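Ginlfy protein (Ginkgo biloba, PDB 4UDE) probably acts as a DNA-binding transcription factor of the LEAFY family, whose SAM oligomerization domain is the part described here. Local coordinates at residues Ser10-Phe15 and Phe33-Leu38; Leu14-Val20 and Gly68-Val73; Lys27-Met31 and Leu53-Val59; Leu38-Glu43 and Glu76-Leu80. The contacts are given in a common frame with arbitrary orientation. Residue numbers count along the deposited sequence, not the author numbering.

In the fold
All four contacts lie within one five-helix SAM domain. Interactions 1 and 2 are the more central. Both use helix 2-15 and share Leu14 and Phe15, which meet helix 35-39 in one and helix 63-83 in the other. Their chemistry is almost wholly apolar, with one water bridging the backbones in interaction 2. Interaction 3 lies farther out, where a Met-aromatic contact and aliphatic packing join helix 22-30 to helix 43-55 and the turn after it. Interaction 4 is a surface contact and combines Val39 packing with a lysine-to-carbonyl hydrogen bond. It shares Leu38 with interaction 1 and helix 63-83 with interaction 2. Interactions 3 and 4 are about 20 Å apart between centres, on opposite sides of the chain's centre.

Interaction 1 of 4, residues Ser10-Phe15 and Phe33-Leu38; sequences SLEELF and FTVNTL
Segment 10-15 is the last part of helix 2-15. Segment 33-38 enters as an extended Phe33 and Thr34, then turns into the short helix 35-39. Thr34 is the N-cap, and its OG1 is hydrogen-bonded to Thr37 OG1 at 3.2 Å. The backbones come closest at Leu11 and Val35, with CA atoms 6.5 Å apart. Val35, chi1 t, is the main bump. Its CG2 drops into a hollow between Ser10, Leu11 and Leu14, lying 3.7 Å from Ser10 O, 3.9 Å from Leu11 CD2 and 4.0 Å from Leu14 CB. Leu38, chi1 m and chi2 t, supplies the second. Its CD1 is 4.0 Å from each of Leu11 CD2, Leu14 CD2 and Phe15 CZ. Leu11, chi1 m and chi2 t, reaches across so that its CD1 lies 3.9 Å from Phe33 O. This is apolar helix-to-helix packing in the SAM helical bundle. Helix 22-30 covers Leu11 and Phe15, helix 63-83 meets Leu14 and Phe15, and helix 43-55 touches Phe33 and Leu38.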
# COMPACT_ATOMS: atom_id res chain seq x y z
N SER A 10 1.34 -6.15 8.52
CA SER A 10 0.90 -4.75 8.58
C SER A 10 0.25 -4.33 7.27
O SER A 10 -0.84 -3.78 7.31
CB SER A 10 2.06 -3.81 8.88
OG SER A 10 2.44 -3.98 10.23
N LEU A 11 0.90 -4.61 6.13
CA LEU A 11 0.36 -4.24 4.82
C LEU A 11 -0.89 -5.05 4.46
O LEU A 11 -1.83 -4.48 3.89
CB LEU A 11 1.43 -4.28 3.70
CG LEU A 11 2.66 -3.32 3.83
CD1 LEU A 11 3.46 -3.31 2.54
CD2 LEU A 11 2.25 -1.89 4.13
N GLU A 12 -0.91 -6.37 4.81
CA GLU A 12 -2.07 -7.25 4.58
C GLU A 12 -3.28 -6.65 5.26
O GLU A 12 -4.34 -6.59 4.65
CB GLU A 12 -1.83 -8.65 5.16
CG GLU A 12 -1.12 -9.61 4.23
CD GLU A 12 -0.72 -10.95 4.81
OE1 GLU A 12 -1.06 -11.24 5.99
OE2 GLU A 12 -0.04 -11.72 4.10
N GLU A 13 -3.11 -6.19 6.53
CA GLU A 13 -4.17 -5.54 7.30
C GLU A 13 -4.65 -4.25 6.66
O GLU A 13 -5.85 -4.01 6.65
CB GLU A 13 -3.72 -5.30 8.75
CG GLU A 13 -3.69 -6.57 9.58
CD GLU A 13 -5.00 -7.34 9.61
OE1 GLU A 13 -6.03 -6.77 10.04
OE2 GLU A 13 -4.99 -8.51 9.16
N LEU A 14 -3.73 -3.41 6.17
CA LEU A 14 -4.11 -2.15 5.52
C LEU A 14 -4.91 -2.38 4.21
O LEU A 14 -5.91 -1.71 3.96
CB LEU A 14 -2.85 -1.29 5.21
CG LEU A 14 -3.07 0.03 4.42
CD1 LEU A 14 -3.88 1.05 5.21
CD2 LEU A 14 -1.76 0.63 4.00
N PHE A 15 -4.42 -3.30 3.38
CA PHE A 15 -4.95 -3.55 2.05
C PHE A 15 -6.06 -4.60 1.94
O PHE A 15 -6.59 -4.80 0.84
CB PHE A 15 -3.78 -3.81 1.09
CG PHE A 15 -2.91 -2.59 0.88
CD1 PHE A 15 -3.44 -1.42 0.34
CD2 PHE A 15 -1.55 -2.63 1.15
CE1 PHE A 15 -2.64 -0.29 0.15
CE2 PHE A 15 -0.74 -1.51 0.93
CZ PHE A 15 -1.29 -0.35 0.43
N PHE A 33 8.26 -0.31 2.19
CA PHE A 33 7.07 0.45 2.59
C PHE A 33 6.44 -0.05 3.86
O PHE A 33 6.39 -1.26 4.11
CB PHE A 33 6.01 0.51 1.47
CG PHE A 33 6.40 1.46 0.37
CD1 PHE A 33 6.20 2.83 0.51
CD2 PHE A 33 7.05 1.00 -0.78
CE1 PHE A 33 6.58 3.72 -0.49
CE2 PHE A 33 7.44 1.89 -1.78
CZ PHE A 33 7.19 3.24 -1.64
N THR A 34 5.99 0.90 4.68
CA THR A 34 5.27 0.70 5.93
C THR A 34 3.97 1.50 5.81
O THR A 34 3.87 2.41 4.99
CB THR A 34 6.10 1.16 7.17
OG1 THR A 34 6.17 2.58 7.23
CG2 THR A 34 7.49 0.49 7.27
N VAL A 35 3.00 1.17 6.65
CA VAL A 35 1.69 1.84 6.73
C VAL A 35 1.85 3.34 7.07
O VAL A 35 1.22 4.19 6.43
CB VAL A 35 0.74 1.12 7.72
CG1 VAL A 35 -0.57 1.88 7.90
CG2 VAL A 35 0.49 -0.32 7.27
N ASN A 36 2.70 3.66 8.07
CA ASN A 36 2.97 5.05 8.48
C ASN A 36 3.50 5.91 7.34
O ASN A 36 3.07 7.05 7.18
CB ASN A 36 3.88 5.10 9.69
CG ASN A 36 3.14 4.95 10.99
OD1 ASN A 36 2.00 4.53 11.01
ND2 ASN A 36 3.72 5.38 12.09
N THR A 37 4.38 5.34 6.53
CA THR A 37 4.93 6.03 5.36
C THR A 37 3.82 6.33 4.36
O THR A 37 3.68 7.48 3.97
CB THR A 37 6.06 5.21 4.75
OG1 THR A 37 7.14 5.17 5.68
CG2 THR A 37 6.53 5.77 3.40
N LEU A 38 3.04 5.31 3.97
CA LEU A 38 1.93 5.42 3.01
C LEU A 38 0.86 6.44 3.42
O LEU A 38 0.47 7.25 2.59
CB LEU A 38 1.31 4.05 2.71
CG LEU A 38 2.24 3.01 2.05
CD1 LEU A 38 1.72 1.59 2.28
CD2 LEU A 38 2.44 3.31 0.53

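Interaction 2 of 4, residues Leu14-Val20 and Gly68-Val73; sequences LFRHYGV and GIKSAV
Segment 14-20 leaves helix 2-15 through a type II beta turn, Phe15 to Tyr18, closed by Tyr18 N to Phe15 O at 3.0 Å. It packs on segment 68-73, part of helix 63-83 of the SAM domain. CA atoms pair at Phe15 and Ala72, 5.7 Å, and at Tyr18 and Gly68, 4.6 Å. Leu14 O lies 3.7 Å from Ala72 CB. A water joins the backbones, donating to Ala72 O at 2.8 Å and weakly to Leu14 O at 3.3 Å. Phe15, chi1 m, turns its ring edge to Ile69 O, 3.6 Å from CE1, while its CD1 is 3.4 Å from Ala72 CB. Its CE1 also meets Ile69 CG2 at 4.0 Å. Tyr18, chi1 m, lays a ring face on Ala72: CA is 3.6 Å from the ring centroid, a CH-pi contact. Tyr18 O takes a CA-H...O contact from Gly68 CA at 3.2 Å. A CB on Gly68 would clash with that oxygen. Val20 CG2, chi1 t, ends the row 3.7 Å from Ile69 CG1. No direct hydrogen bond crosses here, so close fit around small Gly68 and Ala72, rather than polar pairing, brings the turn against the helix.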
# COMPACT_ATOMS: atom_id res chain seq x y z
N LEU A 14 -3.73 -3.41 6.17
CA LEU A 14 -4.11 -2.15 5.52
C LEU A 14 -4.91 -2.38 4.21
O LEU A 14 -5.91 -1.71 3.96
CB LEU A 14 -2.85 -1.29 5.21
CG LEU A 14 -3.07 0.03 4.42
CD1 LEU A 14 -3.88 1.05 5.21
CD2 LEU A 14 -1.76 0.63 4.00
N PHE A 15 -4.42 -3.30 3.38
CA PHE A 15 -4.95 -3.55 2.05
C PHE A 15 -6.06 -4.60 1.94
O PHE A 15 -6.59 -4.80 0.84
CB PHE A 15 -3.78 -3.81 1.09
CG PHE A 15 -2.91 -2.59 0.88
CD1 PHE A 15 -3.44 -1.42 0.34
CD2 PHE A 15 -1.55 -2.63 1.15
CE1 PHE A 15 -2.64 -0.29 0.15
CE2 PHE A 15 -0.74 -1.51 0.93
CZ PHE A 15 -1.29 -0.35 0.43
N ARG A 16 -6.43 -5.25 3.08
CA ARG A 16 -7.49 -6.27 3.13
C ARG A 16 -8.83 -5.64 2.71
O ARG A 16 -9.20 -4.59 3.23
CB ARG A 16 -7.59 -6.88 4.55
CG ARG A 16 -8.23 -8.28 4.56
CD ARG A 16 -8.38 -8.86 5.97
NE ARG A 16 -7.10 -9.03 6.65
CZ ARG A 16 -6.25 -10.04 6.45
NH1 ARG A 16 -6.55 -11.01 5.59
NH2 ARG A 16 -5.10 -10.09 7.11
N HIS A 17 -9.53 -6.27 1.77
CA HIS A 17 -10.83 -5.79 1.21
C HIS A 17 -10.61 -4.72 0.13
O HIS A 17 -11.58 -4.15 -0.36
CB HIS A 17 -11.84 -5.28 2.28
CG HIS A 17 -11.98 -6.12 3.51
ND1 HIS A 17 -12.38 -7.46 3.44
CD2 HIS A 17 -11.80 -5.78 4.81
CE1 HIS A 17 -12.41 -7.88 4.70
NE2 HIS A 17 -12.06 -6.91 5.56
N TYR A 18 -9.34 -4.49 -0.28
CA TYR A 18 -9.00 -3.53 -1.32
C TYR A 18 -8.42 -4.15 -2.58
O TYR A 18 -8.03 -3.43 -3.47
CB TYR A 18 -8.17 -2.38 -0.75
CG TYR A 18 -8.97 -1.52 0.21
CD1 TYR A 18 -9.74 -0.45 -0.26
CD2 TYR A 18 -8.98 -1.78 1.58
CE1 TYR A 18 -10.49 0.34 0.61
CE2 TYR A 18 -9.73 -1.00 2.46
CZ TYR A 18 -10.49 0.05 1.97
OH TYR A 18 -11.23 0.84 2.82
N GLY A 19 -8.43 -5.48 -2.66
CA GLY A 19 -7.98 -6.23 -3.83
C GLY A 19 -6.50 -6.21 -4.14
O GLY A 19 -6.11 -6.51 -5.27
N VAL A 20 -5.64 -5.91 -3.16
CA VAL A 20 -4.20 -5.91 -3.40
C VAL A 20 -3.70 -7.35 -3.25
O VAL A 20 -3.93 -7.98 -2.22
CB VAL A 20 -3.45 -4.88 -2.52
CG1 VAL A 20 -1.97 -4.84 -2.87
CG2 VAL A 20 -4.08 -3.50 -2.69
N GLY A 68 -7.44 0.14 -5.72
CA GLY A 68 -7.45 -0.43 -4.37
C GLY A 68 -6.37 0.10 -3.43
O GLY A 68 -6.64 0.34 -2.25
N ILE A 69 -5.13 0.27 -3.93
CA ILE A 69 -4.02 0.81 -3.11
C ILE A 69 -4.38 2.21 -2.66
O ILE A 69 -4.26 2.52 -1.48
CB ILE A 69 -2.63 0.75 -3.85
CG1 ILE A 69 -2.16 -0.71 -4.07
CG2 ILE A 69 -1.53 1.63 -3.15
CD1 ILE A 69 -1.13 -0.91 -5.18
N LYS A 70 -4.87 3.04 -3.59
CA LYS A 70 -5.26 4.43 -3.30
C LYS A 70 -6.46 4.51 -2.36
O LYS A 70 -6.45 5.34 -1.46
CB LYS A 70 -5.57 5.19 -4.60
CG LYS A 70 -4.43 5.25 -5.62
CD LYS A 70 -3.46 6.43 -5.39
CE LYS A 70 -4.08 7.80 -5.58
NZ LYS A 70 -4.72 7.98 -6.92
N SER A 71 -7.48 3.68 -2.58
CA SER A 71 -8.70 3.66 -1.75
C SER A 71 -8.39 3.22 -0.32
O SER A 71 -8.96 3.79 0.62
CB SER A 71 -9.74 2.73 -2.36
OG SER A 71 -10.40 3.37 -3.44
N ALA A 72 -7.48 2.22 -0.16
CA ALA A 72 -7.09 1.71 1.15
C ALA A 72 -6.37 2.80 1.95
O ALA A 72 -6.68 2.98 3.12
CB ALA A 72 -6.19 0.48 1.00
N VAL A 73 -5.48 3.58 1.29
CA VAL A 73 -4.76 4.70 1.94
C VAL A 73 -5.74 5.86 2.27
O VAL A 73 -5.71 6.36 3.39
CB VAL A 73 -3.50 5.14 1.14
CG1 VAL A 73 -2.82 6.35 1.79
CG2 VAL A 73 -2.51 3.99 1.01
O HOH W 1 -7.75 0.96 4.72

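Interaction 3 of 4, residues Lys27-Met31 and Leu53-Val59; sequences KMVEM and LVDIYRV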
# COMPACT_ATOMS: atom_id res chain seq x y z
N LYS A 27 6.20 -7.38 -2.86
CA LYS A 27 7.09 -6.44 -3.48
C LYS A 27 7.18 -5.12 -2.69
O LYS A 27 8.28 -4.59 -2.52
CB LYS A 27 6.73 -6.21 -4.96
CG LYS A 27 7.80 -5.40 -5.73
CD LYS A 27 9.22 -5.97 -5.70
CE LYS A 27 9.38 -7.24 -6.49
NZ LYS A 27 10.77 -7.77 -6.38
N MET A 28 6.05 -4.61 -2.18
CA MET A 28 6.02 -3.37 -1.38
C MET A 28 6.85 -3.50 -0.08
O MET A 28 7.59 -2.58 0.25
CB MET A 28 4.57 -2.95 -1.09
CG MET A 28 3.82 -2.52 -2.33
SD MET A 28 2.10 -2.08 -1.98
CE MET A 28 2.35 -0.51 -1.15
N VAL A 29 6.80 -4.67 0.59
CA VAL A 29 7.60 -4.96 1.80
C VAL A 29 9.10 -4.92 1.44
O VAL A 29 9.89 -4.29 2.14
CB VAL A 29 7.21 -6.33 2.42
CG1 VAL A 29 8.18 -6.75 3.53
CG2 VAL A 29 5.78 -6.30 2.94
N GLU A 30 9.46 -5.58 0.33
CA GLU A 30 10.82 -5.68 -0.20
C GLU A 30 11.36 -4.28 -0.55
O GLU A 30 12.55 -4.00 -0.34
CB GLU A 30 10.79 -6.62 -1.40
CG GLU A 30 12.11 -6.90 -2.08
CD GLU A 30 11.94 -7.72 -3.35
OE1 GLU A 30 11.06 -8.62 -3.38
OE2 GLU A 30 12.67 -7.44 -4.33
N MET A 31 10.47 -3.38 -1.02
CA MET A 31 10.81 -1.99 -1.34
C MET A 31 10.94 -1.12 -0.08
O MET A 31 11.39 0.01 -0.18
CB MET A 31 9.79 -1.38 -2.30
CG MET A 31 9.96 -1.85 -3.71
SD MET A 31 8.73 -1.09 -4.79
CE MET A 31 7.53 -2.12 -4.57
N LEU A 53 6.09 0.46 -9.35
CA LEU A 53 5.82 -0.97 -9.22
C LEU A 53 5.77 -1.67 -10.60
O LEU A 53 6.39 -2.72 -10.79
CB LEU A 53 4.50 -1.18 -8.46
CG LEU A 53 4.56 -1.11 -6.94
CD1 LEU A 53 3.16 -0.90 -6.35
CD2 LEU A 53 5.14 -2.36 -6.38
N VAL A 54 5.04 -1.07 -11.57
CA VAL A 54 4.85 -1.60 -12.93
C VAL A 54 6.12 -1.42 -13.78
O VAL A 54 6.61 -2.39 -14.34
CB VAL A 54 3.62 -0.95 -13.64
CG1 VAL A 54 3.50 -1.41 -15.09
CG2 VAL A 54 2.32 -1.20 -12.87
N ASP A 55 6.61 -0.17 -13.91
CA ASP A 55 7.76 0.17 -14.77
C ASP A 55 9.11 -0.36 -14.33
O ASP A 55 9.87 -0.83 -15.17
CB ASP A 55 7.83 1.70 -15.00
CG ASP A 55 6.65 2.33 -15.74
OD1 ASP A 55 5.78 1.57 -16.25
OD2 ASP A 55 6.62 3.57 -15.86
N ILE A 56 9.45 -0.26 -13.04
CA ILE A 56 10.77 -0.66 -12.56
C ILE A 56 10.78 -2.05 -11.96
O ILE A 56 11.68 -2.84 -12.24
CB ILE A 56 11.31 0.43 -11.57
CG1 ILE A 56 11.37 1.82 -12.26
CG2 ILE A 56 12.68 0.04 -10.98
CD1 ILE A 56 11.27 2.96 -11.33
N TYR A 57 9.79 -2.33 -11.10
CA TYR A 57 9.69 -3.56 -10.33
C TYR A 57 8.96 -4.68 -11.04
O TYR A 57 9.00 -5.84 -10.61
CB TYR A 57 9.22 -3.25 -8.90
CG TYR A 57 10.26 -2.43 -8.16
CD1 TYR A 57 11.35 -3.04 -7.55
CD2 TYR A 57 10.22 -1.03 -8.19
CE1 TYR A 57 12.34 -2.28 -6.92
CE2 TYR A 57 11.23 -0.27 -7.58
CZ TYR A 57 12.29 -0.90 -6.94
OH TYR A 57 13.28 -0.17 -6.32
N ARG A 58 8.36 -4.33 -12.19
CA ARG A 58 7.66 -5.24 -13.09
C ARG A 58 6.57 -6.07 -12.41
O ARG A 58 6.34 -7.22 -12.78
CB ARG A 58 8.65 -6.11 -13.93
CG ARG A 58 9.80 -5.30 -14.55
CD ARG A 58 10.30 -5.90 -15.84
NE ARG A 58 9.88 -5.06 -16.95
CZ ARG A 58 9.35 -5.49 -18.09
NH1 ARG A 58 9.23 -6.79 -18.33
NH2 ARG A 58 8.98 -4.63 -19.03
N VAL A 59 5.87 -5.45 -11.44
CA VAL A 59 4.77 -6.14 -10.79
C VAL A 59 3.54 -6.08 -11.69
O VAL A 59 3.29 -5.06 -12.34
CB VAL A 59 4.52 -5.78 -9.27
CG1 VAL A 59 5.78 -5.30 -8.58
CG2 VAL A 59 3.41 -4.76 -9.10
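A Met-aromatic contact marks this interface. Met31 SD lies over one face of the Tyr57 ring, 3.8 Å from the ring centroid and 15° off its normal. Met31 CG lies over the ring as well, 4.1 Å from the centroid, in a CH-pi contact. The sulfur's nearest ring atom is Tyr57 CD2 at 3.7 Å. Lys27, one helical turn earlier, adds its aliphatic chain. Its CG is 3.5 Å from Val59 CG1 and 4.1 Å from Leu53 CD2, and its CD is 4.1 Å from Tyr57 CD1. Met28 CG meets Leu53 CD2 at 4.3 Å. Leu53 CD2 thus touches both Lys27 and Met28. Segment 53-59 runs off helix 43-55 into a turn. Arg58 has positive phi, and Val59 N donates a hydrogen bond back to Leu53 O at 2.9 Å, which returns Val59 to the interface. The contact therefore joins helix 22-30 of the SAM domain to the end of helix 43-55 and the turn beyond it. Inward, Met28 packs on Leu11 and Phe15 of helix 2-15. The charge of Lys27 is met within its own segment, where NZ forms a salt bridge with Glu30 OE2 at 2.8 Å. No hydrogen bond crosses between the segments, so sulfur, ring and aliphatic carbon make the join.

Interaction 4 of 4, residues Leu38-Glu43 and Glu76-Leu80; sequences LVNMTE and EKRRL
Lys77 lays its extended chain across the C-terminal end of helix 35-39, over Val39. Here the long last helix of the SAM domain, 63-83, meets the link between helices 35-39 and 43-55. The backbone of segment 38-43 comes off helix 35-39, turns at Asn40 and is extended at Met41 and Thr42. Thr42 is the N-cap of helix 43-55. Segment 76-80 is helical throughout. The CA atoms of Val39 and Lys77 are the closest pair, 5.9 Å apart. Val39, chi1 m, points toward helix 63-83. Its CG1 lies 3.6 Å from Glu76 CG and its CG2 4.0 Å from Leu80 CD1. Arg79 forms a salt bridge with Glu76 within the helix, with Arg79 NE to Glu76 OE1 at 2.8 Å and Arg79 NH2 to Glu76 OE2 at 2.8 Å. Glu43 forms a salt bridge with Arg74. Lys77 has chi1 m and then chi2 to chi4 all t. Its CE passes 3.3 Å from Val39 O, and its NZ ends in a hydrogen bond to Met41 O at 2.7 Å.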
# COMPACT_ATOMS: atom_id res chain seq x y z
N LEU A 38 3.04 5.31 3.97
CA LEU A 38 1.93 5.42 3.01
C LEU A 38 0.86 6.44 3.42
O LEU A 38 0.47 7.25 2.59
CB LEU A 38 1.31 4.05 2.71
CG LEU A 38 2.24 3.01 2.05
CD1 LEU A 38 1.72 1.59 2.28
CD2 LEU A 38 2.44 3.31 0.53
N VAL A 39 0.45 6.47 4.71
CA VAL A 39 -0.57 7.43 5.18
C VAL A 39 -0.10 8.90 5.21
O VAL A 39 -0.91 9.82 5.31
CB VAL A 39 -1.36 7.01 6.44
CG1 VAL A 39 -1.89 5.58 6.31
CG2 VAL A 39 -0.54 7.17 7.72
N ASN A 40 1.22 9.11 5.09
CA ASN A 40 1.77 10.46 5.09
C ASN A 40 2.21 10.90 3.71
O ASN A 40 2.78 11.99 3.58
CB ASN A 40 2.89 10.56 6.13
CG ASN A 40 2.35 10.80 7.50
OD1 ASN A 40 1.94 11.91 7.83
ND2 ASN A 40 2.20 9.75 8.26
N MET A 41 1.96 10.05 2.68
CA MET A 41 2.32 10.36 1.30
C MET A 41 1.17 11.08 0.61
O MET A 41 0.03 10.87 0.98
CB MET A 41 2.67 9.07 0.52
CG MET A 41 4.08 8.59 0.79
SD MET A 41 4.40 6.88 0.25
CE MET A 41 4.15 7.02 -1.51
N THR A 42 1.46 11.89 -0.40
CA THR A 42 0.38 12.57 -1.11
C THR A 42 -0.22 11.61 -2.16
O THR A 42 0.39 10.58 -2.47
CB THR A 42 0.89 13.85 -1.80
OG1 THR A 42 1.85 13.49 -2.78
CG2 THR A 42 1.48 14.89 -0.81
N GLU A 43 -1.39 11.97 -2.72
CA GLU A 43 -2.04 11.21 -3.80
C GLU A 43 -1.10 11.07 -5.00
O GLU A 43 -1.05 10.00 -5.61
CB GLU A 43 -3.31 11.93 -4.26
CG GLU A 43 -4.41 11.88 -3.21
CD GLU A 43 -5.45 10.81 -3.45
OE1 GLU A 43 -5.63 10.39 -4.61
OE2 GLU A 43 -6.15 10.45 -2.47
N GLU A 76 -7.80 4.85 5.28
CA GLU A 76 -6.99 4.88 6.49
C GLU A 76 -6.72 6.31 6.95
O GLU A 76 -6.80 6.57 8.14
CB GLU A 76 -5.71 4.04 6.33
CG GLU A 76 -4.83 3.94 7.59
CD GLU A 76 -5.41 3.37 8.88
OE1 GLU A 76 -6.50 2.76 8.86
OE2 GLU A 76 -4.74 3.53 9.93
N LYS A 77 -6.47 7.24 6.01
CA LYS A 77 -6.25 8.67 6.27
C LYS A 77 -7.52 9.27 6.90
O LYS A 77 -7.42 9.97 7.91
CB LYS A 77 -5.93 9.43 4.97
CG LYS A 77 -4.47 9.37 4.53
CD LYS A 77 -4.26 10.12 3.19
CE LYS A 77 -2.82 10.07 2.69
NZ LYS A 77 -2.58 10.89 1.46
N ARG A 78 -8.70 8.92 6.36
CA ARG A 78 -9.99 9.38 6.88
C ARG A 78 -10.27 8.78 8.27
O ARG A 78 -10.73 9.50 9.16
CB ARG A 78 -11.11 9.07 5.88
CG ARG A 78 -12.48 9.62 6.27
CD ARG A 78 -13.54 9.33 5.23
NE ARG A 78 -13.79 7.89 5.08
CZ ARG A 78 -13.38 7.17 4.04
NH1 ARG A 78 -12.70 7.74 3.05
NH2 ARG A 78 -13.64 5.87 3.99
N ARG A 79 -9.94 7.49 8.48
CA ARG A 79 -10.11 6.83 9.79
C ARG A 79 -9.22 7.53 10.84
O ARG A 79 -9.71 7.82 11.93
CB ARG A 79 -9.79 5.33 9.70
CG ARG A 79 -10.21 4.53 10.92
CD ARG A 79 -9.62 3.12 10.93
NE ARG A 79 -8.16 3.12 11.11
CZ ARG A 79 -7.53 3.26 12.27
NH1 ARG A 79 -8.22 3.43 13.39
NH2 ARG A 79 -6.21 3.26 12.32
N LEU A 80 -7.95 7.84 10.50
CA LEU A 80 -7.04 8.51 11.45
C LEU A 80 -7.44 9.95 11.80
O LEU A 80 -7.33 10.34 12.97
CB LEU A 80 -5.57 8.42 11.01
CG LEU A 80 -4.97 7.01 10.99
CD1 LEU A 80 -3.86 6.89 9.92
CD2 LEU A 80 -4.49 6.59 12.37